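Local coordinates for protein N-acylglucosamine 2-epimerase (Marinomonas mediterranea, PDB 5X32) that catalyses the reversible isomerization of D-mannose to D-fructose, acts less efficiently on D-lyxose, and does not use D-glucose, at residues Gln64-Thr69 / Leu126-Ser131; Ala182-Phe187 / Asp197-Leu202; Gln208-Leu213 / Asn225-Asp230. All blocks are in the same frame, centred on the assembly; numbering follows the deposited sequence.

Followed from the N terminus, the chain closes three loops in series, none enclosing or crossing another. Contact 1 comes first: the C-terminal end of helix 52-69 meets the end of helix 112-127, after 56 intervening residues that include helix 72-89 and strands 99-101 and 104-111. Contact 2 is far more local, the hairpin of helices 173-190 and 193-212 closing over nine residues. Contact 3 follows on the same helix 193-212, whose C-terminal end is joined, across 11 residues, to the loop after strand 222-223. Contacts 1 and 3 lie on opposite sides of the chain's centre, their centres about 37 Å apart; the centre of contact 2 is about 20 Å from each.

Contact 1: residues Gln64-Thr69 / Leu126-Ser131; sequences QAYLHT and LQIGLS
The carbonyl oxygen of Ala65 is gripped by two good hydrogen bonds from Thr69, one from the amide N at 2.9 Å and one from the hydroxyl OG1 at 2.7 Å, with a weak third from the amide N of His68. Gln64 O, in the preceding residue, is likewise held twice by His68: by its N and, at 2.9 Å, by ND1, for which the oxygen lies in the imidazole plane. These bonds tie down the last turn of helix 52-69, from which Tyr66 and Leu67 reach Ile128. There the touching is done by one methyl, Ile128 CG2, which meets Tyr66 CD2 obliquely at 3.5 Å and Leu67 CG at 4.0 Å. Ile128 CG1 takes the crowded position between backbone N and carbonyl carbon (chi1 58°), while CG2 is placed beside the N. Leu67 crosses Gln127 at nearly a right angle, its CD1 lying 3.9 Å from Gln127 CB. The Gln64 and Gln127 amides meet without a bond, their planes 44° apart; Gln64 NE2 instead donates to Asn124 OD1. Gly129, with phi 106°, is the C-prime residue of a Schellman motif ending helix 112-127, its N bonded to Leu126 O at 2.8 Å, with Leu130 N reaching back to Ala125 O. Two helix ends packed at the surface in this way are consistent with the (alpha/alpha)6 barrel of the N-acylglucosamine 2-epimerase family.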
# COMPACT_ATOMS: atom_id res chain seq x y z
N GLN A 64 -5.92 -6.11 11.05
CA GLN A 64 -6.27 -7.16 10.10
C GLN A 64 -6.02 -8.56 10.69
O GLN A 64 -6.84 -9.49 10.53
CB GLN A 64 -5.47 -6.98 8.81
CG GLN A 64 -5.91 -5.79 7.98
CD GLN A 64 -7.33 -5.92 7.52
OE1 GLN A 64 -7.74 -6.98 7.04
NE2 GLN A 64 -8.10 -4.86 7.68
N ALA A 65 -4.91 -8.71 11.42
CA ALA A 65 -4.60 -9.99 12.04
C ALA A 65 -5.66 -10.32 13.09
O ALA A 65 -6.04 -11.47 13.26
CB ALA A 65 -3.23 -9.97 12.66
N TYR A 66 -6.13 -9.31 13.80
CA TYR A 66 -7.15 -9.57 14.81
C TYR A 66 -8.47 -9.95 14.15
O TYR A 66 -9.17 -10.83 14.63
CB TYR A 66 -7.35 -8.35 15.71
CG TYR A 66 -8.57 -8.48 16.59
CD1 TYR A 66 -8.56 -9.31 17.71
CD2 TYR A 66 -9.73 -7.76 16.30
CE1 TYR A 66 -9.68 -9.43 18.50
CE2 TYR A 66 -10.84 -7.87 17.09
CZ TYR A 66 -10.81 -8.70 18.20
OH TYR A 66 -11.94 -8.81 18.99
N LEU A 67 -8.79 -9.29 13.05
CA LEU A 67 -10.04 -9.56 12.37
C LEU A 67 -10.05 -10.98 11.80
O LEU A 67 -11.12 -11.58 11.68
CB LEU A 67 -10.27 -8.54 11.26
CG LEU A 67 -10.72 -7.19 11.83
CD1 LEU A 67 -10.83 -6.12 10.76
CD2 LEU A 67 -12.03 -7.34 12.61
N HIS A 68 -8.87 -11.51 11.46
CA HIS A 68 -8.83 -12.84 10.84
C HIS A 68 -8.54 -14.00 11.80
O HIS A 68 -9.03 -15.10 11.60
CB HIS A 68 -7.80 -12.86 9.71
CG HIS A 68 -8.24 -12.13 8.49
ND1 HIS A 68 -8.26 -10.76 8.41
CD2 HIS A 68 -8.71 -12.59 7.30
CE1 HIS A 68 -8.68 -10.39 7.21
NE2 HIS A 68 -8.97 -11.49 6.52
N THR A 69 -7.72 -13.75 12.82
CA THR A 69 -7.34 -14.81 13.76
C THR A 69 -8.09 -14.69 15.05
O THR A 69 -8.09 -15.63 15.86
CB THR A 69 -5.84 -14.78 14.10
OG1 THR A 69 -5.53 -13.57 14.82
CG2 THR A 69 -5.00 -14.90 12.83
N LEU A 126 -11.93 1.32 13.58
CA LEU A 126 -13.37 1.18 13.62
C LEU A 126 -13.81 -0.27 13.52
O LEU A 126 -14.63 -0.71 14.33
CB LEU A 126 -14.03 1.99 12.49
CG LEU A 126 -15.55 1.93 12.51
CD1 LEU A 126 -16.07 2.64 13.72
CD2 LEU A 126 -16.15 2.51 11.25
N GLN A 127 -13.27 -1.01 12.55
CA GLN A 127 -13.76 -2.36 12.33
C GLN A 127 -13.40 -3.25 13.49
O GLN A 127 -14.01 -4.29 13.64
CB GLN A 127 -13.22 -3.02 11.06
CG GLN A 127 -12.67 -2.09 10.04
CD GLN A 127 -12.65 -2.69 8.65
OE1 GLN A 127 -13.69 -2.86 7.99
NE2 GLN A 127 -11.50 -3.22 8.28
N ILE A 128 -12.36 -2.91 14.27
CA ILE A 128 -12.11 -3.71 15.49
C ILE A 128 -12.84 -3.15 16.74
O ILE A 128 -12.61 -3.60 17.88
CB ILE A 128 -10.59 -3.86 15.82
CG1 ILE A 128 -9.88 -2.51 16.01
CG2 ILE A 128 -9.88 -4.66 14.76
CD1 ILE A 128 -8.44 -2.65 16.52
N GLY A 129 -13.71 -2.17 16.53
CA GLY A 129 -14.67 -1.76 17.53
C GLY A 129 -14.45 -0.43 18.24
O GLY A 129 -15.18 -0.10 19.18
N LEU A 130 -13.49 0.36 17.78
CA LEU A 130 -13.35 1.68 18.35
C LEU A 130 -14.40 2.52 17.65
O LEU A 130 -14.15 3.05 16.56
CB LEU A 130 -11.95 2.26 18.14
CG LEU A 130 -10.88 1.94 19.20
CD1 LEU A 130 -10.60 0.44 19.24
CD2 LEU A 130 -9.59 2.73 18.95
N SER A 131 -15.57 2.62 18.29
CA SER A 131 -16.75 3.27 17.72
C SER A 131 -16.42 4.67 17.24
O SER A 131 -17.00 5.17 16.27
CB SER A 131 -17.87 3.31 18.76
OG SER A 131 -17.85 2.16 19.58

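Contact 2: residues Ala182-Phe187 / Asp197-Leu202; sequences ALMSAF and DRAKLL
Apolar packing carries this contact almost entirely. Helices 173-190 and 193-212 run nearly antiparallel here, their segment axes at 156° and approaching to 8.6 Å, and the small side chain of Ala199 points into the interface where the backbones come nearest. Its CB touches two neighbours on the other helix at once, Leu183 CB at 4.1 Å and Met184 CG at 4.0 Å. Leu183 reaches further across: with CG anti to its carbonyl carbon (chi1 -69°), it sends CD1 between two residues one helical turn apart, meeting Leu202 CD1 at 4.0 Å and the aliphatic part of Arg198.

The second kind of contact is this meeting of a methyl with the stem of a charged side chain. Leu183 and Arg198 lie alongside each other and point the same way, so that Leu183 CD1 rests against Arg198 CG at 3.4 Å and against Arg198 CB at 3.8 Å. Arg198 starts with CG anti to its backbone N (chi1 -179°), then bends at chi2 and chi3, and its guanidinium is carried away from the facing helix.

The polar end of Arg198 is satisfied outside the two segments. Arg198 NH2 forms a salt bridge with Glu145 OE1, and the guanidinium makes a cation-pi contact with Trp149.

Around this buried contact, helix 133-147 lays Tyr141 on both Leu183 and Arg198, helix 249-265 packs Met261 and Leu262 on Met184, and helix 112-127 covers Ala182 and Ala186, while Trp149 links the arginine to strand 149-150.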
# COMPACT_ATOMS: atom_id res chain seq x y z
N ALA A 182 -7.76 3.87 0.63
CA ALA A 182 -8.11 4.18 2.00
C ALA A 182 -9.60 4.42 2.08
O ALA A 182 -10.27 3.91 2.98
CB ALA A 182 -7.34 5.40 2.49
N LEU A 183 -10.11 5.16 1.10
CA LEU A 183 -11.53 5.50 1.08
C LEU A 183 -12.41 4.27 0.83
O LEU A 183 -13.54 4.23 1.33
CB LEU A 183 -11.80 6.57 0.04
CG LEU A 183 -11.19 7.91 0.46
CD1 LEU A 183 -11.30 8.89 -0.67
CD2 LEU A 183 -11.88 8.44 1.70
N MET A 184 -11.92 3.28 0.06
CA MET A 184 -12.65 2.01 0.01
C MET A 184 -12.70 1.31 1.38
O MET A 184 -13.73 0.74 1.78
CB MET A 184 -12.02 1.06 -0.99
CG MET A 184 -12.34 1.42 -2.42
SD MET A 184 -11.47 0.35 -3.56
CE MET A 184 -12.25 -1.17 -3.10
N SER A 185 -11.58 1.37 2.12
CA SER A 185 -11.56 0.78 3.46
C SER A 185 -12.57 1.49 4.36
O SER A 185 -13.26 0.87 5.19
CB SER A 185 -10.15 0.88 4.06
OG SER A 185 -10.08 0.25 5.32
N ALA A 186 -12.67 2.80 4.16
CA ALA A 186 -13.58 3.63 4.94
C ALA A 186 -15.02 3.27 4.60
O ALA A 186 -15.86 3.15 5.49
CB ALA A 186 -13.32 5.11 4.67
N PHE A 187 -15.32 3.12 3.32
CA PHE A 187 -16.65 2.70 2.91
C PHE A 187 -17.03 1.34 3.48
O PHE A 187 -18.16 1.12 3.87
CB PHE A 187 -16.80 2.70 1.40
CG PHE A 187 -18.10 2.10 0.94
CD1 PHE A 187 -19.29 2.78 1.15
CD2 PHE A 187 -18.14 0.87 0.30
CE1 PHE A 187 -20.49 2.24 0.73
CE2 PHE A 187 -19.34 0.34 -0.12
CZ PHE A 187 -20.52 1.02 0.09
N ASP A 197 -17.89 7.08 -3.26
CA ASP A 197 -18.02 7.96 -4.42
C ASP A 197 -16.70 8.69 -4.70
O ASP A 197 -16.28 8.85 -5.87
CB ASP A 197 -19.16 8.95 -4.22
CG ASP A 197 -20.53 8.29 -4.29
OD1 ASP A 197 -20.62 7.16 -4.82
OD2 ASP A 197 -21.51 8.89 -3.79
N ARG A 198 -16.01 9.08 -3.64
CA ARG A 198 -14.72 9.75 -3.84
C ARG A 198 -13.68 8.73 -4.39
O ARG A 198 -12.89 9.06 -5.29
CB ARG A 198 -14.25 10.39 -2.53
CG ARG A 198 -12.94 11.12 -2.63
CD ARG A 198 -12.92 12.13 -3.75
NE ARG A 198 -13.98 13.14 -3.64
CZ ARG A 198 -13.84 14.29 -2.99
NH1 ARG A 198 -12.71 14.59 -2.37
NH2 ARG A 198 -14.85 15.15 -2.94
N ALA A 199 -13.70 7.51 -3.87
CA ALA A 199 -12.78 6.49 -4.35
C ALA A 199 -12.99 6.28 -5.83
O ALA A 199 -12.03 6.27 -6.60
CB ALA A 199 -12.98 5.18 -3.61
N LYS A 200 -14.25 6.19 -6.26
CA LYS A 200 -14.49 5.95 -7.68
C LYS A 200 -14.10 7.14 -8.56
O LYS A 200 -13.64 6.95 -9.71
CB LYS A 200 -15.94 5.56 -7.91
CG LYS A 200 -16.38 4.41 -7.03
CD LYS A 200 -17.79 3.99 -7.33
CE LYS A 200 -18.04 4.05 -8.82
NZ LYS A 200 -19.15 3.17 -9.24
N LEU A 201 -14.25 8.34 -8.02
CA LEU A 201 -13.84 9.54 -8.76
C LEU A 201 -12.32 9.59 -8.96
O LEU A 201 -11.83 9.94 -10.04
CB LEU A 201 -14.32 10.80 -8.04
CG LEU A 201 -13.96 12.15 -8.68
CD1 LEU A 201 -14.32 12.20 -10.14
CD2 LEU A 201 -14.59 13.32 -7.92
N LEU A 202 -11.58 9.25 -7.90
CA LEU A 202 -10.13 9.20 -7.95
C LEU A 202 -9.69 8.13 -8.95
O LEU A 202 -8.80 8.36 -9.78
CB LEU A 202 -9.56 8.91 -6.56
CG LEU A 202 -9.80 10.03 -5.55
CD1 LEU A 202 -9.36 9.65 -4.14
CD2 LEU A 202 -9.09 11.29 -6.02

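Contact 3: residues Gln208-Leu213 / Asn225-Asp230; sequences QKQASL and NDWQID
The contact is tightest where Gln210 and Leu213 meet the Trp227 backbone and Ile229, and it slackens toward Gln228. Gln210 lies near the C-terminal end of helix 193-212; its chain, bent at chi2 (-50°), turns the amide so that NE2 donates to Trp227 O at 3.0 Å. The bond is fairly straight, 162° at the hydrogen, and the acceptor lies in the plane of the amide, although the donor sits above the carbonyl plane rather than on a lone pair. The same NE2 is 3.8 Å from Trp227 CE3, with the amide and indole planes 65° apart and the contact oblique. Leu213 packs beside this bond, its CD1 3.6 Å from Trp227 O, and at its base Leu213 CB packs on Ile229 CG1 at 3.7 Å. An alanine in place of Gln210 would lack the amide that donates to Trp227 O, and would probably loosen the loop's hold on the helix.

The indole itself is buried, meeting the rings of His153 and Tyr223 and the side chain of Leu155 on strand 155-160. By contrast, Gln228 is exposed: its backbone directs the side chain away from the helix, and only the tip returns, leaving Gln228 OE1 a loose 4.4 Å from Leu213 CD2.

What results is a helix end fastened to an irregular loop by one side-chain-to-backbone bond and a small apolar patch. The connection between helices 193-212 and 249-265, to which this loop belongs, may help to form the open substrate-binding site of this barrel enzyme.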
# COMPACT_ATOMS: atom_id res chain seq x y z
N GLN A 208 -8.30 6.88 -15.94
CA GLN A 208 -8.74 7.30 -17.27
C GLN A 208 -8.10 8.61 -17.69
O GLN A 208 -7.26 8.62 -18.60
CB GLN A 208 -10.25 7.40 -17.34
CG GLN A 208 -10.81 6.04 -17.56
CD GLN A 208 -12.27 6.02 -17.93
OE1 GLN A 208 -13.05 6.81 -17.44
NE2 GLN A 208 -12.65 5.09 -18.82
N LYS A 209 -8.44 9.70 -16.99
CA LYS A 209 -8.00 11.01 -17.43
C LYS A 209 -6.49 11.14 -17.40
O LYS A 209 -5.87 11.33 -18.44
CB LYS A 209 -8.59 12.13 -16.60
CG LYS A 209 -8.08 13.48 -17.07
CD LYS A 209 -8.85 14.63 -16.45
CE LYS A 209 -8.79 14.62 -14.92
NZ LYS A 209 -8.69 16.00 -14.36
N GLN A 210 -5.90 11.02 -16.22
CA GLN A 210 -4.45 11.18 -16.12
C GLN A 210 -3.67 10.14 -16.92
O GLN A 210 -2.58 10.44 -17.42
CB GLN A 210 -3.99 11.16 -14.66
CG GLN A 210 -4.53 12.33 -13.88
CD GLN A 210 -4.29 13.65 -14.59
OE1 GLN A 210 -5.23 14.38 -14.86
NE2 GLN A 210 -3.03 13.95 -14.88
N ALA A 211 -4.22 8.94 -17.05
CA ALA A 211 -3.57 7.89 -17.84
C ALA A 211 -3.50 8.24 -19.33
O ALA A 211 -2.46 8.03 -19.96
CB ALA A 211 -4.30 6.57 -17.65
N SER A 212 -4.56 8.83 -19.87
CA SER A 212 -4.65 9.15 -21.30
C SER A 212 -3.52 10.05 -21.77
O SER A 212 -3.18 10.07 -22.95
CB SER A 212 -5.97 9.85 -21.63
OG SER A 212 -7.09 9.01 -21.40
N LEU A 213 -2.92 10.77 -20.82
CA LEU A 213 -1.86 11.73 -21.09
C LEU A 213 -0.59 11.05 -21.49
O LEU A 213 0.36 11.71 -21.91
CB LEU A 213 -1.61 12.61 -19.87
CG LEU A 213 -2.80 13.47 -19.49
CD1 LEU A 213 -2.54 14.20 -18.18
CD2 LEU A 213 -3.06 14.46 -20.62
N ASN A 225 1.53 21.12 -11.42
CA ASN A 225 0.34 21.61 -10.71
C ASN A 225 -0.84 21.88 -11.65
O ASN A 225 -1.93 22.19 -11.18
CB ASN A 225 0.65 22.85 -9.86
CG ASN A 225 1.35 23.94 -10.64
OD1 ASN A 225 2.15 23.67 -11.54
ND2 ASN A 225 1.06 25.19 -10.29
N ASP A 226 -0.61 21.75 -12.96
CA ASP A 226 -1.70 21.76 -13.94
C ASP A 226 -2.35 20.39 -14.03
O ASP A 226 -3.44 20.25 -14.58
CB ASP A 226 -1.19 22.04 -15.36
CG ASP A 226 -0.58 23.40 -15.53
OD1 ASP A 226 -0.89 24.30 -14.71
OD2 ASP A 226 0.21 23.55 -16.50
N TRP A 227 -1.67 19.40 -13.45
CA TRP A 227 -1.96 17.98 -13.65
C TRP A 227 -1.68 17.61 -15.11
O TRP A 227 -2.30 16.70 -15.66
CB TRP A 227 -3.38 17.60 -13.23
CG TRP A 227 -3.52 17.40 -11.75
CD1 TRP A 227 -4.11 18.25 -10.86
CD2 TRP A 227 -3.06 16.28 -10.98
NE1 TRP A 227 -4.06 17.72 -9.59
CE2 TRP A 227 -3.42 16.52 -9.64
CE3 TRP A 227 -2.38 15.10 -11.29
CZ2 TRP A 227 -3.12 15.62 -8.61
CZ3 TRP A 227 -2.08 14.20 -10.27
CH2 TRP A 227 -2.46 14.47 -8.95
N GLN A 228 -0.73 18.32 -15.71
CA GLN A 228 -0.12 17.90 -16.97
C GLN A 228 1.10 17.03 -16.68
O GLN A 228 1.70 17.14 -15.61
CB GLN A 228 0.28 19.11 -17.82
CG GLN A 228 -0.89 19.86 -18.46
CD GLN A 228 -1.73 18.99 -19.40
OE1 GLN A 228 -2.86 18.60 -19.07
NE2 GLN A 228 -1.18 18.67 -20.58
N ILE A 229 1.49 16.18 -17.61
CA ILE A 229 2.58 15.26 -17.33
C ILE A 229 3.93 15.97 -17.28
O ILE A 229 4.33 16.66 -18.22
CB ILE A 229 2.66 14.12 -18.34
CG1 ILE A 229 1.59 13.08 -18.02
CG2 ILE A 229 4.02 13.43 -18.28
CD1 ILE A 229 1.86 11.72 -18.66
N ASP A 230 4.61 15.77 -16.16
CA ASP A 230 6.00 16.17 -15.98
C ASP A 230 6.93 15.05 -16.45
O ASP A 230 7.07 14.04 -15.77
CB ASP A 230 6.27 16.49 -14.50
CG ASP A 230 7.61 17.18 -14.29
OD1 ASP A 230 8.47 17.14 -15.21
OD2 ASP A 230 7.81 17.77 -13.20